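Local coordinates for alpha-amylase (Eisenia fetida, PDB 6M4K), which probably hydrolyses internal alpha-1,4-glucosidic linkages of starch-like polysaccharides, as a cold-active, calcium-binding enzyme of glycoside hydrolase family 13, at residues 14-18 with 395-399; 63-67 with 302-308; 318-322 with 345-350; 401-407 with 419-424. One frame throughout, in Å; residues are numbered along the deposited sequence. Where two conformers were deposited one is given.

Interaction 1: residues 14-18 with 395-399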
loop_
_atom_site.group_PDB
_atom_site.type_symbol
_atom_site.label_atom_id
_atom_site.label_comp_id
_atom_site.label_asym_id
_atom_site.label_seq_id
_atom_site.Cartn_x
_atom_site.Cartn_y
_atom_site.Cartn_z
ATOM N N PRO A 14 -7.120 18.951 4.389
ATOM C CA PRO A 14 -5.895 19.628 4.818
ATOM C C PRO A 14 -5.223 18.871 5.954
ATOM O O PRO A 14 -5.881 18.368 6.864
ATOM C CB PRO A 14 -6.397 21.000 5.285
ATOM C CG PRO A 14 -7.643 21.229 4.486
ATOM C CD PRO A 14 -8.277 19.869 4.341
ATOM N N GLY A 15 -3.904 18.772 5.880
ATOM C CA GLY A 15 -3.130 18.136 6.928
ATOM C C GLY A 15 -3.114 16.625 6.889
ATOM O O GLY A 15 -2.605 16.006 7.832
ATOM N N ARG A 16 -3.653 16.009 5.836
ATOM C CA ARG A 16 -3.677 14.558 5.703
ATOM C C ARG A 16 -3.101 14.163 4.352
ATOM O O ARG A 16 -3.273 14.869 3.354
ATOM C CB ARG A 16 -5.106 14.022 5.821
ATOM C CG ARG A 16 -5.781 14.494 7.077
ATOM C CD ARG A 16 -7.165 13.929 7.247
ATOM N NE ARG A 16 -7.791 14.476 8.447
ATOM C CZ ARG A 16 -9.074 14.343 8.767
ATOM N NH1 ARG A 16 -9.898 13.662 7.976
ATOM N NH2 ARG A 16 -9.534 14.885 9.890
ATOM N N ASP A 17 -2.432 13.007 4.313
ATOM C CA ASP A 17 -1.746 12.593 3.095
ATOM C C ASP A 17 -1.559 11.076 2.985
ATOM O O ASP A 17 -1.737 10.499 1.911
ATOM C CB ASP A 17 -0.388 13.317 3.036
ATOM C CG ASP A 17 0.305 13.174 1.704
ATOM O OD1 ASP A 17 -0.338 13.408 0.652
ATOM O OD2 ASP A 17 1.509 12.846 1.693
ATOM N N VAL A 18 -1.170 10.420 4.076
ATOM C CA VAL A 18 -0.758 9.015 4.039
ATOM C C VAL A 18 -1.993 8.127 3.996
ATOM O O VAL A 18 -2.999 8.411 4.646
ATOM C CB VAL A 18 0.117 8.723 5.274
ATOM C CG1 VAL A 18 0.455 7.239 5.368
ATOM C CG2 VAL A 18 1.383 9.550 5.234
ATOM N N VAL A 395 3.725 9.637 10.913
ATOM C CA VAL A 395 2.740 10.255 10.030
ATOM C C VAL A 395 2.518 11.707 10.423
ATOM O O VAL A 395 2.474 12.594 9.562
ATOM C CB VAL A 395 1.442 9.434 10.030
ATOM C CG1 VAL A 395 0.276 10.199 9.382
ATOM C CG2 VAL A 395 1.681 8.086 9.345
ATOM N N ARG A 396 2.413 11.979 11.726
ATOM C CA ARG A 396 2.336 13.363 12.181
ATOM C C ARG A 396 3.578 14.152 11.776
ATOM O O ARG A 396 3.460 15.283 11.293
ATOM C CB ARG A 396 2.077 13.422 13.693
ATOM C CG ARG A 396 1.920 14.848 14.222
ATOM C CD ARG A 396 1.374 14.865 15.635
ATOM N NE ARG A 396 2.315 14.227 16.550
ATOM C CZ ARG A 396 2.148 14.138 17.865
ATOM N NH1 ARG A 396 1.062 14.645 18.435
ATOM N NH2 ARG A 396 3.078 13.544 18.606
ATOM N N PHE A 397 4.774 13.568 11.941
ATOM C CA PHE A 397 6.004 14.209 11.475
ATOM C C PHE A 397 5.896 14.541 9.994
ATOM O O PHE A 397 6.167 15.668 9.574
ATOM C CB PHE A 397 7.185 13.257 11.727
ATOM C CG PHE A 397 8.548 13.798 11.326
ATOM C CD1 PHE A 397 8.929 13.868 9.992
ATOM C CD2 PHE A 397 9.484 14.149 12.299
ATOM C CE1 PHE A 397 10.179 14.326 9.635
ATOM C CE2 PHE A 397 10.744 14.605 11.954
ATOM C CZ PHE A 397 11.096 14.704 10.623
ATOM N N HIS A 398 5.504 13.553 9.192
ATOM C CA HIS A 398 5.319 13.738 7.755
ATOM C C HIS A 398 4.368 14.887 7.463
ATOM O O HIS A 398 4.641 15.721 6.592
ATOM C CB HIS A 398 4.747 12.427 7.212
ATOM C CG HIS A 398 4.344 12.456 5.768
ATOM N ND1 HIS A 398 5.161 11.998 4.758
ATOM C CD2 HIS A 398 3.180 12.819 5.177
ATOM C CE1 HIS A 398 4.522 12.089 3.601
ATOM N NE2 HIS A 398 3.327 12.609 3.827
ATOM N N ASN A 399 3.251 14.957 8.189
ATOM C CA ASN A 399 2.285 16.027 7.963
ATOM C C ASN A 399 2.871 17.382 8.341
ATOM O O ASN A 399 2.699 18.365 7.608
ATOM C CB ASN A 399 1.003 15.761 8.765
ATOM C CG ASN A 399 0.239 14.533 8.286
ATOM O OD1 ASN A 399 0.334 14.134 7.127
ATOM N ND2 ASN A 399 -0.530 13.940 9.185
HETATM O O HOH W 1 -1.069 11.868 6.521
#

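Interaction 2: residues 63-67 with 302-308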
loop_
_atom_site.group_PDB
_atom_site.type_symbol
_atom_site.label_atom_id
_atom_site.label_comp_id
_atom_site.label_asym_id
_atom_site.label_seq_id
_atom_site.Cartn_x
_atom_site.Cartn_y
_atom_site.Cartn_z
ATOM N N TRP A 63 -6.851 -15.889 1.601
ATOM C CA TRP A 63 -6.975 -14.476 1.234
ATOM C C TRP A 63 -7.087 -14.315 -0.276
ATOM O O TRP A 63 -7.823 -13.444 -0.755
ATOM C CB TRP A 63 -5.796 -13.649 1.772
ATOM C CG TRP A 63 -4.501 -14.049 1.188
ATOM C CD1 TRP A 63 -3.653 -15.015 1.659
ATOM C CD2 TRP A 63 -3.893 -13.532 -0.005
ATOM N NE1 TRP A 63 -2.563 -15.127 0.838
ATOM C CE2 TRP A 63 -2.683 -14.230 -0.193
ATOM C CE3 TRP A 63 -4.261 -12.553 -0.937
ATOM C CZ2 TRP A 63 -1.830 -13.976 -1.267
ATOM C CZ3 TRP A 63 -3.418 -12.306 -2.012
ATOM C CH2 TRP A 63 -2.213 -13.010 -2.163
ATOM N N TRP A 64 -6.415 -15.171 -1.040
ATOM C CA TRP A 64 -6.319 -14.944 -2.477
ATOM C C TRP A 64 -7.608 -15.237 -3.231
ATOM O O TRP A 64 -7.696 -14.909 -4.420
ATOM C CB TRP A 64 -5.109 -15.647 -3.089
ATOM C CG TRP A 64 -4.875 -17.065 -2.693
ATOM C CD1 TRP A 64 -3.890 -17.513 -1.856
ATOM C CD2 TRP A 64 -5.571 -18.230 -3.157
ATOM N NE1 TRP A 64 -3.936 -18.879 -1.762
ATOM C CE2 TRP A 64 -4.959 -19.347 -2.542
ATOM C CE3 TRP A 64 -6.639 -18.438 -4.032
ATOM C CZ2 TRP A 64 -5.385 -20.654 -2.772
ATOM C CZ3 TRP A 64 -7.074 -19.755 -4.250
ATOM C CH2 TRP A 64 -6.433 -20.837 -3.623
ATOM N N GLN A 65 -8.619 -15.833 -2.586
ATOM C CA GLN A 65 -9.904 -15.998 -3.257
ATOM C C GLN A 65 -10.479 -14.652 -3.695
ATOM O O GLN A 65 -11.224 -14.587 -4.681
ATOM C CB GLN A 65 -10.890 -16.756 -2.354
ATOM C CG GLN A 65 -11.439 -15.909 -1.237
ATOM C CD GLN A 65 -12.333 -16.668 -0.265
ATOM O OE1 GLN A 65 -12.625 -17.859 -0.452
ATOM N NE2 GLN A 65 -12.775 -15.978 0.779
ATOM N N ARG A 66 -10.118 -13.567 -2.999
ATOM C CA ARG A 66 -10.660 -12.253 -3.329
ATOM C C ARG A 66 -10.061 -11.664 -4.595
ATOM O O ARG A 66 -10.607 -10.677 -5.104
ATOM C CB ARG A 66 -10.518 -11.288 -2.149
ATOM C CG ARG A 66 -11.330 -11.755 -0.955
ATOM C CD ARG A 66 -11.280 -10.775 0.183
ATOM N NE ARG A 66 -12.102 -9.586 -0.066
ATOM C CZ ARG A 66 -12.508 -8.778 0.902
ATOM N NH1 ARG A 66 -12.178 -9.050 2.161
ATOM N NH2 ARG A 66 -13.263 -7.717 0.642
ATOM N N TYR A 67 -9.011 -12.269 -5.142
ATOM C CA TYR A 67 -8.416 -11.826 -6.394
ATOM C C TYR A 67 -8.905 -12.639 -7.587
ATOM O O TYR A 67 -8.309 -12.566 -8.666
ATOM C CB TYR A 67 -6.887 -11.765 -6.257
ATOM C CG TYR A 67 -6.538 -10.646 -5.301
ATOM C CD1 TYR A 67 -6.462 -9.329 -5.750
ATOM C CD2 TYR A 67 -6.371 -10.879 -3.941
ATOM C CE1 TYR A 67 -6.209 -8.281 -4.875
ATOM C CE2 TYR A 67 -6.116 -9.843 -3.058
ATOM C CZ TYR A 67 -6.033 -8.545 -3.536
ATOM O OH TYR A 67 -5.792 -7.534 -2.631
ATOM N N HIS A 302 0.580 -6.844 0.584
ATOM C CA HIS A 302 0.027 -8.120 1.025
ATOM C C HIS A 302 0.684 -9.294 0.313
ATOM O O HIS A 302 0.767 -10.395 0.875
ATOM C CB HIS A 302 -1.494 -8.114 0.830
ATOM C CG HIS A 302 -1.925 -8.032 -0.600
ATOM N ND1 HIS A 302 -2.032 -6.840 -1.288
ATOM C CD2 HIS A 302 -2.281 -9.005 -1.472
ATOM C CE1 HIS A 302 -2.427 -7.086 -2.524
ATOM N NE2 HIS A 302 -2.578 -8.390 -2.663
ATOM N N ASP A 303 1.163 -9.081 -0.912
ATOM C CA ASP A 303 1.801 -10.140 -1.687
ATOM C C ASP A 303 3.226 -10.375 -1.230
ATOM O O ASP A 303 3.620 -11.519 -0.963
ATOM C CB ASP A 303 1.891 -9.756 -3.164
ATOM C CG ASP A 303 0.591 -9.880 -3.893
ATOM O OD1 ASP A 303 -0.171 -10.834 -3.622
ATOM O OD2 ASP A 303 0.353 -9.026 -4.776
ATOM N N ASN A 304 4.029 -9.317 -1.169
ATOM C CA ASN A 304 5.437 -9.520 -0.889
ATOM C C ASN A 304 5.744 -9.735 0.583
ATOM O O ASN A 304 6.813 -10.263 0.893
ATOM C CB ASN A 304 6.330 -8.483 -1.593
ATOM C CG ASN A 304 6.182 -7.071 -1.043
ATOM O OD1 ASN A 304 5.711 -6.862 0.076
ATOM N ND2 ASN A 304 6.661 -6.091 -1.815
ATOM N N GLN A 305 4.822 -9.415 1.497
ATOM C CA GLN A 305 5.037 -9.859 2.876
ATOM C C GLN A 305 4.873 -11.370 3.020
ATOM O O GLN A 305 5.227 -11.921 4.069
ATOM C CB GLN A 305 4.156 -9.105 3.890
ATOM C CG GLN A 305 2.676 -9.459 3.837
ATOM C CD GLN A 305 1.806 -8.803 4.914
ATOM O OE1 GLN A 305 0.671 -9.244 5.126
ATOM N NE2 GLN A 305 2.320 -7.777 5.600
ATOM N N ARG A 306 4.338 -12.036 1.998
ATOM C CA ARG A 306 4.222 -13.487 1.930
ATOM C C ARG A 306 5.314 -14.105 1.075
ATOM O O ARG A 306 5.206 -15.283 0.706
ATOM C CB ARG A 306 2.840 -13.893 1.407
ATOM C CG ARG A 306 1.764 -13.658 2.446
ATOM C CD ARG A 306 0.311 -13.622 1.927
ATOM N NE ARG A 306 -0.520 -13.561 3.115
ATOM C CZ ARG A 306 -0.706 -12.467 3.843
ATOM N NH1 ARG A 306 -0.248 -11.289 3.421
ATOM N NH2 ARG A 306 -1.384 -12.533 4.976
ATOM N N GLY A 307 6.357 -13.342 0.746
ATOM C CA GLY A 307 7.506 -13.887 0.050
ATOM C C GLY A 307 7.382 -13.960 -1.450
ATOM O O GLY A 307 8.233 -14.584 -2.096
ATOM N N HIS A 308 6.354 -13.343 -2.032
ATOM C CA HIS A 308 6.109 -13.447 -3.463
ATOM C C HIS A 308 6.856 -12.406 -4.296
ATOM O O HIS A 308 6.806 -12.481 -5.528
ATOM C CB HIS A 308 4.602 -13.390 -3.739
ATOM C CG HIS A 308 3.824 -14.464 -3.039
ATOM N ND1 HIS A 308 2.481 -14.346 -2.755
ATOM C CD2 HIS A 308 4.208 -15.666 -2.548
ATOM C CE1 HIS A 308 2.065 -15.436 -2.132
ATOM N NE2 HIS A 308 3.094 -16.252 -1.995
#

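Interaction 3: residues 318-322 with 345-350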
loop_
_atom_site.group_PDB
_atom_site.type_symbol
_atom_site.label_atom_id
_atom_site.label_comp_id
_atom_site.label_asym_id
_atom_site.label_seq_id
_atom_site.Cartn_x
_atom_site.Cartn_y
_atom_site.Cartn_z
ATOM N N THR A 318 8.865 -6.509 6.926
ATOM C CA THR A 318 7.475 -6.693 7.313
ATOM C C THR A 318 7.395 -6.648 8.829
ATOM O O THR A 318 8.406 -6.535 9.521
ATOM C CB THR A 318 6.952 -8.056 6.850
ATOM O OG1 THR A 318 7.526 -9.082 7.683
ATOM C CG2 THR A 318 7.328 -8.335 5.414
ATOM N N PHE A 319 6.173 -6.766 9.354
ATOM C CA PHE A 319 5.990 -6.772 10.806
ATOM C C PHE A 319 6.733 -7.922 11.488
ATOM O O PHE A 319 6.962 -7.855 12.700
ATOM C CB PHE A 319 4.500 -6.786 11.176
ATOM C CG PHE A 319 3.791 -8.074 10.846
ATOM C CD1 PHE A 319 3.739 -9.108 11.776
ATOM C CD2 PHE A 319 3.153 -8.240 9.634
ATOM C CE1 PHE A 319 3.086 -10.286 11.489
ATOM C CE2 PHE A 319 2.488 -9.425 9.340
ATOM C CZ PHE A 319 2.458 -10.455 10.279
ATOM N N PHE A 320 7.121 -8.961 10.744
ATOM C CA PHE A 320 7.937 -10.025 11.328
ATOM C C PHE A 320 9.352 -9.555 11.656
ATOM O O PHE A 320 10.035 -10.195 12.464
ATOM C CB PHE A 320 7.972 -11.247 10.400
ATOM C CG PHE A 320 6.732 -12.100 10.457
ATOM C CD1 PHE A 320 6.489 -12.916 11.550
ATOM C CD2 PHE A 320 5.826 -12.117 9.407
ATOM C CE1 PHE A 320 5.353 -13.712 11.600
ATOM C CE2 PHE A 320 4.697 -12.909 9.453
ATOM C CZ PHE A 320 4.462 -13.709 10.547
ATOM N N GLU A 321 9.816 -8.465 11.042
ATOM C CA GLU A 321 11.101 -7.862 11.365
ATOM C C GLU A 321 10.823 -6.459 11.895
ATOM O O GLU A 321 11.218 -5.460 11.290
ATOM C CB GLU A 321 12.001 -7.813 10.122
ATOM C CG GLU A 321 12.247 -9.176 9.455
ATOM C CD GLU A 321 11.113 -9.619 8.535
ATOM O OE1 GLU A 321 10.507 -8.752 7.861
ATOM O OE2 GLU A 321 10.808 -10.834 8.491
ATOM N N ALA A 322 10.141 -6.383 13.040
ATOM C CA ALA A 322 9.462 -5.151 13.432
ATOM C C ALA A 322 10.425 -3.989 13.630
ATOM O O ALA A 322 10.113 -2.849 13.254
ATOM C CB ALA A 322 8.642 -5.393 14.700
ATOM N N SER A 345 -1.689 -5.309 8.646
ATOM C CA SER A 345 -1.652 -6.749 8.422
ATOM C C SER A 345 -2.407 -7.538 9.484
ATOM O O SER A 345 -2.739 -7.040 10.564
ATOM C CB SER A 345 -0.205 -7.244 8.449
ATOM O OG SER A 345 0.614 -6.470 7.597
ATOM N N TYR A 346 -2.602 -8.817 9.168
ATOM C CA TYR A 346 -2.963 -9.799 10.174
ATOM C C TYR A 346 -1.852 -10.836 10.306
ATOM O O TYR A 346 -1.062 -11.065 9.391
ATOM C CB TYR A 346 -4.309 -10.460 9.856
ATOM C CG TYR A 346 -4.405 -11.221 8.542
ATOM C CD1 TYR A 346 -3.874 -12.503 8.426
ATOM C CD2 TYR A 346 -5.062 -10.680 7.433
ATOM C CE1 TYR A 346 -3.978 -13.216 7.253
ATOM C CE2 TYR A 346 -5.175 -11.393 6.252
ATOM C CZ TYR A 346 -4.636 -12.665 6.163
ATOM O OH TYR A 346 -4.771 -13.372 4.998
ATOM N N ASN A 347 -1.818 -11.483 11.469
ATOM C CA ASN A 347 -0.863 -12.549 11.732
ATOM C C ASN A 347 -1.341 -13.856 11.112
ATOM O O ASN A 347 -2.539 -14.109 10.980
ATOM C CB ASN A 347 -0.710 -12.710 13.245
ATOM C CG ASN A 347 0.604 -13.356 13.643
ATOM O OD1 ASN A 347 1.460 -13.632 12.813
ATOM N ND2 ASN A 347 0.768 -13.583 14.943
ATOM N N TRP A 348 -0.389 -14.692 10.735
ATOM C CA TRP A 348 -0.700 -16.013 10.215
ATOM C C TRP A 348 0.500 -16.901 10.487
ATOM O O TRP A 348 1.587 -16.399 10.794
ATOM C CB TRP A 348 -1.040 -15.968 8.712
ATOM C CG TRP A 348 0.152 -15.930 7.785
ATOM C CD1 TRP A 348 0.732 -16.995 7.140
ATOM C CD2 TRP A 348 0.898 -14.768 7.382
ATOM N NE1 TRP A 348 1.791 -16.563 6.367
ATOM C CE2 TRP A 348 1.914 -15.204 6.504
ATOM C CE3 TRP A 348 0.801 -13.399 7.677
ATOM C CZ2 TRP A 348 2.823 -14.327 5.924
ATOM C CZ3 TRP A 348 1.712 -12.526 7.089
ATOM C CH2 TRP A 348 2.709 -13.000 6.230
ATOM N N PRO A 349 0.322 -18.262 10.440
ATOM C CA PRO A 349 1.450 -19.145 10.809
ATOM C C PRO A 349 2.474 -19.274 9.690
ATOM O O PRO A 349 2.648 -20.332 9.064
ATOM C CB PRO A 349 0.736 -20.466 11.119
ATOM C CG PRO A 349 -0.426 -20.463 10.184
ATOM C CD PRO A 349 -0.910 -19.027 10.170
ATOM N N ARG A 350 3.175 -18.170 9.410
ATOM C CA ARG A 350 4.209 -18.184 8.384
ATOM C C ARG A 350 5.196 -19.309 8.665
ATOM O O ARG A 350 5.673 -19.458 9.791
ATOM C CB ARG A 350 4.941 -16.835 8.363
ATOM C CG ARG A 350 5.909 -16.678 7.186
ATOM C CD ARG A 350 6.698 -15.373 7.253
ATOM N NE ARG A 350 7.731 -15.476 8.275
ATOM C CZ ARG A 350 8.732 -14.619 8.433
ATOM N NH1 ARG A 350 8.836 -13.560 7.640
ATOM N NH2 ARG A 350 9.640 -14.822 9.380
HETATM O O HOH W 2 7.047 -11.765 6.234
HETATM O O HOH W 3 11.418 -12.775 10.136
#

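Interaction 4: residues 401-407 with 419-424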
loop_
_atom_site.group_PDB
_atom_site.type_symbol
_atom_site.label_atom_id
_atom_site.label_comp_id
_atom_site.label_asym_id
_atom_site.label_seq_id
_atom_site.Cartn_x
_atom_site.Cartn_y
_atom_site.Cartn_z
ATOM N N ALA A 401 5.980 18.235 8.342
ATOM C CA ALA A 401 7.104 18.517 7.462
ATOM C C ALA A 401 6.691 18.823 6.029
ATOM O O ALA A 401 7.548 19.224 5.233
ATOM C CB ALA A 401 8.035 17.306 7.448
ATOM N N ILE A 402 5.413 18.625 5.682
ATOM C CA ILE A 402 4.968 18.668 4.288
ATOM C C ILE A 402 5.423 19.951 3.595
ATOM O O ILE A 402 5.327 21.051 4.144
ATOM C CB ILE A 402 3.443 18.452 4.210
ATOM C CG1 ILE A 402 3.030 17.989 2.814
ATOM C CG2 ILE A 402 2.694 19.693 4.606
ATOM C CD1 ILE A 402 2.637 16.516 2.756
ATOM N N GLY A 403 5.944 19.800 2.383
ATOM C CA GLY A 403 6.347 20.935 1.574
ATOM C C GLY A 403 7.727 21.485 1.855
ATOM O O GLY A 403 8.154 22.421 1.166
ATOM N N ASN A 404 8.424 20.960 2.818
ATOM C CA ASN A 404 9.771 21.422 3.088
ATOM C C ASN A 404 10.783 20.514 2.406
ATOM O O ASN A 404 10.568 19.304 2.292
ATOM C CB ASN A 404 10.035 21.423 4.595
ATOM C CG ASN A 404 9.289 22.518 5.308
ATOM O OD1 ASN A 404 9.825 23.604 5.534
ATOM N ND2 ASN A 404 8.041 22.242 5.675
ATOM N N PRO A 405 11.898 21.061 1.938
ATOM C CA PRO A 405 12.926 20.219 1.325
ATOM C C PRO A 405 13.612 19.371 2.381
ATOM O O PRO A 405 13.485 19.598 3.585
ATOM C CB PRO A 405 13.903 21.239 0.738
ATOM C CG PRO A 405 13.785 22.410 1.645
ATOM C CD PRO A 405 12.320 22.471 2.024
ATOM N N VAL A 406 14.343 18.368 1.905
ATOM C CA VAL A 406 15.330 17.706 2.751
ATOM C C VAL A 406 16.491 18.663 2.978
ATOM O O VAL A 406 17.062 19.215 2.024
ATOM C CB VAL A 406 15.805 16.398 2.106
ATOM C CG1 VAL A 406 16.950 15.798 2.906
ATOM C CG2 VAL A 406 14.656 15.412 2.040
ATOM N N SER A 407 16.848 18.872 4.239
ATOM C CA SER A 407 17.898 19.824 4.554
ATOM C C SER A 407 18.775 19.263 5.657
ATOM O O SER A 407 18.425 18.301 6.336
ATOM C CB SER A 407 17.325 21.192 4.945
ATOM O OG SER A 407 16.391 21.062 5.996
ATOM N N PHE A 419 18.729 13.993 9.025
ATOM C CA PHE A 419 18.327 15.065 8.129
ATOM C C PHE A 419 17.094 15.755 8.679
ATOM O O PHE A 419 16.363 15.212 9.512
ATOM C CB PHE A 419 18.057 14.575 6.697
ATOM C CG PHE A 419 16.982 13.535 6.616
ATOM C CD1 PHE A 419 17.290 12.201 6.787
ATOM C CD2 PHE A 419 15.666 13.899 6.382
ATOM C CE1 PHE A 419 16.302 11.238 6.717
ATOM C CE2 PHE A 419 14.666 12.941 6.312
ATOM C CZ PHE A 419 14.987 11.614 6.481
ATOM N N GLY A 420 16.881 16.971 8.193
ATOM C CA GLY A 420 15.719 17.752 8.535
ATOM C C GLY A 420 14.806 17.966 7.337
ATOM O O GLY A 420 15.114 17.619 6.194
ATOM N N ARG A 421 13.659 18.566 7.632
ATOM C CA ARG A 421 12.711 19.009 6.614
ATOM C C ARG A 421 12.477 20.485 6.898
ATOM O O ARG A 421 11.679 20.841 7.771
ATOM C CB ARG A 421 11.422 18.197 6.675
ATOM C CG ARG A 421 11.626 16.701 6.431
ATOM C CD ARG A 421 11.934 16.395 4.971
ATOM N NE ARG A 421 10.919 16.962 4.085
ATOM C CZ ARG A 421 9.712 16.439 3.881
ATOM N NH1 ARG A 421 9.338 15.311 4.481
ATOM N NH2 ARG A 421 8.869 17.063 3.063
ATOM N N GLY A 422 13.221 21.342 6.197
ATOM C CA GLY A 422 13.150 22.769 6.474
ATOM C C GLY A 422 13.405 23.075 7.933
ATOM O O GLY A 422 14.316 22.521 8.567
ATOM N N ASN A 423 12.573 23.947 8.495
ATOM C CA ASN A 423 12.617 24.266 9.917
ATOM C C ASN A 423 11.500 23.587 10.700
ATOM O O ASN A 423 11.127 24.061 11.777
ATOM C CB ASN A 423 12.588 25.780 10.128
ATOM C CG ASN A 423 11.267 26.396 9.734
ATOM O OD1 ASN A 423 10.452 25.769 9.053
ATOM N ND2 ASN A 423 11.049 27.640 10.143
ATOM N N ARG A 424 10.977 22.468 10.194
ATOM C CA ARG A 424 9.808 21.809 10.766
ATOM C C ARG A 424 10.125 20.531 11.521
ATOM O O ARG A 424 9.495 20.252 12.542
ATOM C CB ARG A 424 8.806 21.490 9.656
ATOM C CG ARG A 424 8.272 22.724 8.966
ATOM C CD ARG A 424 7.354 23.496 9.883
ATOM N NE ARG A 424 6.051 22.851 9.973
ATOM C CZ ARG A 424 5.022 23.330 10.662
ATOM N NH1 ARG A 424 5.137 24.465 11.340
ATOM N NH2 ARG A 424 3.874 22.672 10.671
HETATM O O HOH W 4 6.460 17.217 1.251
HETATM O O HOH W 5 16.558 20.929 8.936
#

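Interaction 1: residues 14-18 with 395-399
Asp17 and His398 tie the loop leading into barrel strand 19-22 to helix 389-401 by a hydrogen bond of 2.8 Å from His398 NE2 to Asp17 OD2. The bond is nearly straight, 167° at the hydrogen, and carboxylate and imidazole are almost coplanar, with the N-H meeting the anti lone pair of OD2, away from OD1. With CG opposite the backbone N (chi1 -169°), the carboxylate of Asp17 reaches the ring edge; its OD1 is bonded to Tyr10 OH. His398 ND1 is bonded in turn to the carbonyl oxygen of Leu333, in helix 322-334.

A second polar link runs through water. Val18 N gives its hydrogen to a water 2.8 Å away, and the same water donates to Asn399 OD1 at 2.7 Å. The other end of that amide, Asn399 ND2, is bonded to Asn41 O, which fixes which way the group is turned.

Apolar packing fills in beside these bonds. Val18 CG2 sits over one face of the imidazole, 4.0 Å from the His398 ring centroid, a CH-pi contact displaced toward the rim. The other methyl, Val18 CG1, meets Val395 CG2 at 4.2 Å, one helical turn before Asn399. A leucine in place of His398 would probably leave Asp17 OD2 and the Leu333 carbonyl without the N-H groups that His398 supplies.

Because both ring nitrogens of His398 act as donors, the imidazole is probably protonated, its charge balanced by Asp17 where the last barrel helix meets the entry to the first strand.

Interaction 2: residues 63-67 with 302-308
His302 sets its ring against both Trp63 and Tyr67. Its CG lies between the backbone N and the carbonyl carbon (chi1 65°), a torsion that swings the imidazole toward the two aromatics. Trp63 CZ3 comes to the edge of that ring, 3.5 Å from His302 CD2, with the planes at 76°. Tyr67 brings OH over an imidazole face; the two rings are nearly parallel but slid apart, centroids 5.2 Å distant, and the hydroxyl is bonded to Asp101. Gln305 OE1 takes a hydrogen bond from Arg306 NH1 at 2.8 Å, and His302 O takes another from the same nitrogen at 2.9 Å, in the guanidinium plane. So steadied, the extended Arg306 runs past the indole, CD 3.4 Å from Trp63 NE1, and puts CZ over the five-membered ring in a cation-pi contact, the planes tilted and not stacked. Last, His308 CE1 nears Trp63 CZ2 at the ring edge. Asp360 holds Trp63 NE1 by its backbone oxygen and His308 NE2 by its carboxylate.

Both loops follow barrel strands at the end where family 13 enzymes have their catalytic cleft, and their chemistry is that of an aromatic cluster, with a cation over the indole and the indole N-H bonded to Asp360.

Interaction 3: residues 318-322 with 345-350
The ST turn opened by Thr318, just ahead of helix 322-334, presents Phe319 and Phe320 to Trp348 and Arg350 in the loop after barrel strand 339-344. Phe320 is sandwiched: Phe319 CE1 lies over one face, and the Arg350 guanidinium lies flat on the opposite one, centres 4.1 Å apart and planes at 17°, a cation-pi stack. Arg350 bends at chi3 (75°), which swings NE and the guanidinium over the ring, where CD also lies on that face. The edge of Phe320 points at the face of Trp348, a T-shaped pair with centroids 5.4 Å apart, while Trp348 NE1 is bonded to Asp357. Deeper in, Phe319 CZ touches Trp348 CZ3 at 3.9 Å, and Phe319 CE2 rests on Ser345 CB.

Polar links flank the stack. Arg350 NH1 forms a salt bridge to Glu321 OE2, its hydrogen bond weak at 3.5 Å, and a water also links OE2 to NH2; another joins NH1 to Thr318 OG1. Glu321, the N-cap residue, takes Thr318 N on OE1 at 2.9 Å. A serine in place of Arg350 would probably uncover that face of Phe320 and leave Glu321 OE2 without its cation.

Such packing between the loops following the seventh and eighth strands belongs to the strand-to-helix rim of a (beta/alpha)8 barrel.

Interaction 4: residues 401-407 with 419-424
Arg421 grips the backbone oxygen of Asn404 side-on, with NE at 3.0 Å and NH2 at 2.9 Å from Asn404 O. The oxygen lies in the guanidinium plane; NH2 approaches in the carbonyl plane, whereas NE stands well above it. The chain of Arg421 doubles back at chi2 (-73°) and chi3 (-54°), bringing the guanidinium round to this carbonyl, and NH1 is bonded to Ala334 O. Ser407 and Gly420 are paired by two backbone bonds, Ser407 N to Gly420 O at 2.9 Å and Gly420 N to Ser407 O at 2.8 Å. Gly422 N adds a weak bond to Pro405 O, which also receives a CA-H contact from Arg421.

The Ser407-Gly420 bonds belong to a short antiparallel ladder, Ser407 with Gly420 as the hydrogen-bonded pair and Val406 with Arg421 as the non-hydrogen-bonded one, in the sheet of the C-terminal all-beta domain. The chain enters it from helix 389-401 through a type II turn, Ala401 to Asn404, where Asn404 ND2 binds Ala401 O at 3.1 Å, from above the carbonyl plane.

Around the polar core, Ala401 CB packs on Arg421 CB at 3.6 Å and covers one guanidinium face near its rim. Asn404 CB lies against Gly422 N, and a CB on Gly422 would collide with Asn404 OD1. Farther along, Val406 CG1 meets Phe419 CB at 4.1 Å, and Trp335 packs against both side chains, edge-to-face with the Phe419 ring.

Overall arrangement
Interactions 1 and 4 are consecutive joints on helix 389-401: the first pins it to the start of the barrel, the second takes the chain onward into the C-terminal sheet, and they touch where Asp17 meets Ile402 and Phe397 meets Arg421. Interactions 2 and 3 hold loops at the strand-to-helix rim and meet through Gln305 with Ser345 and Arg306 with Tyr346. Interaction 2 is the most buried and largely aromatic; interaction 3 is partly buried, with water beside its arginine stack. Interaction 4, farthest from the chain's centre, combines strand pairing with an arginine's grip on a backbone oxygen, whereas interaction 1 turns on a bond between two side chains. Centres of interactions 2 and 4 lie about 35 Å apart.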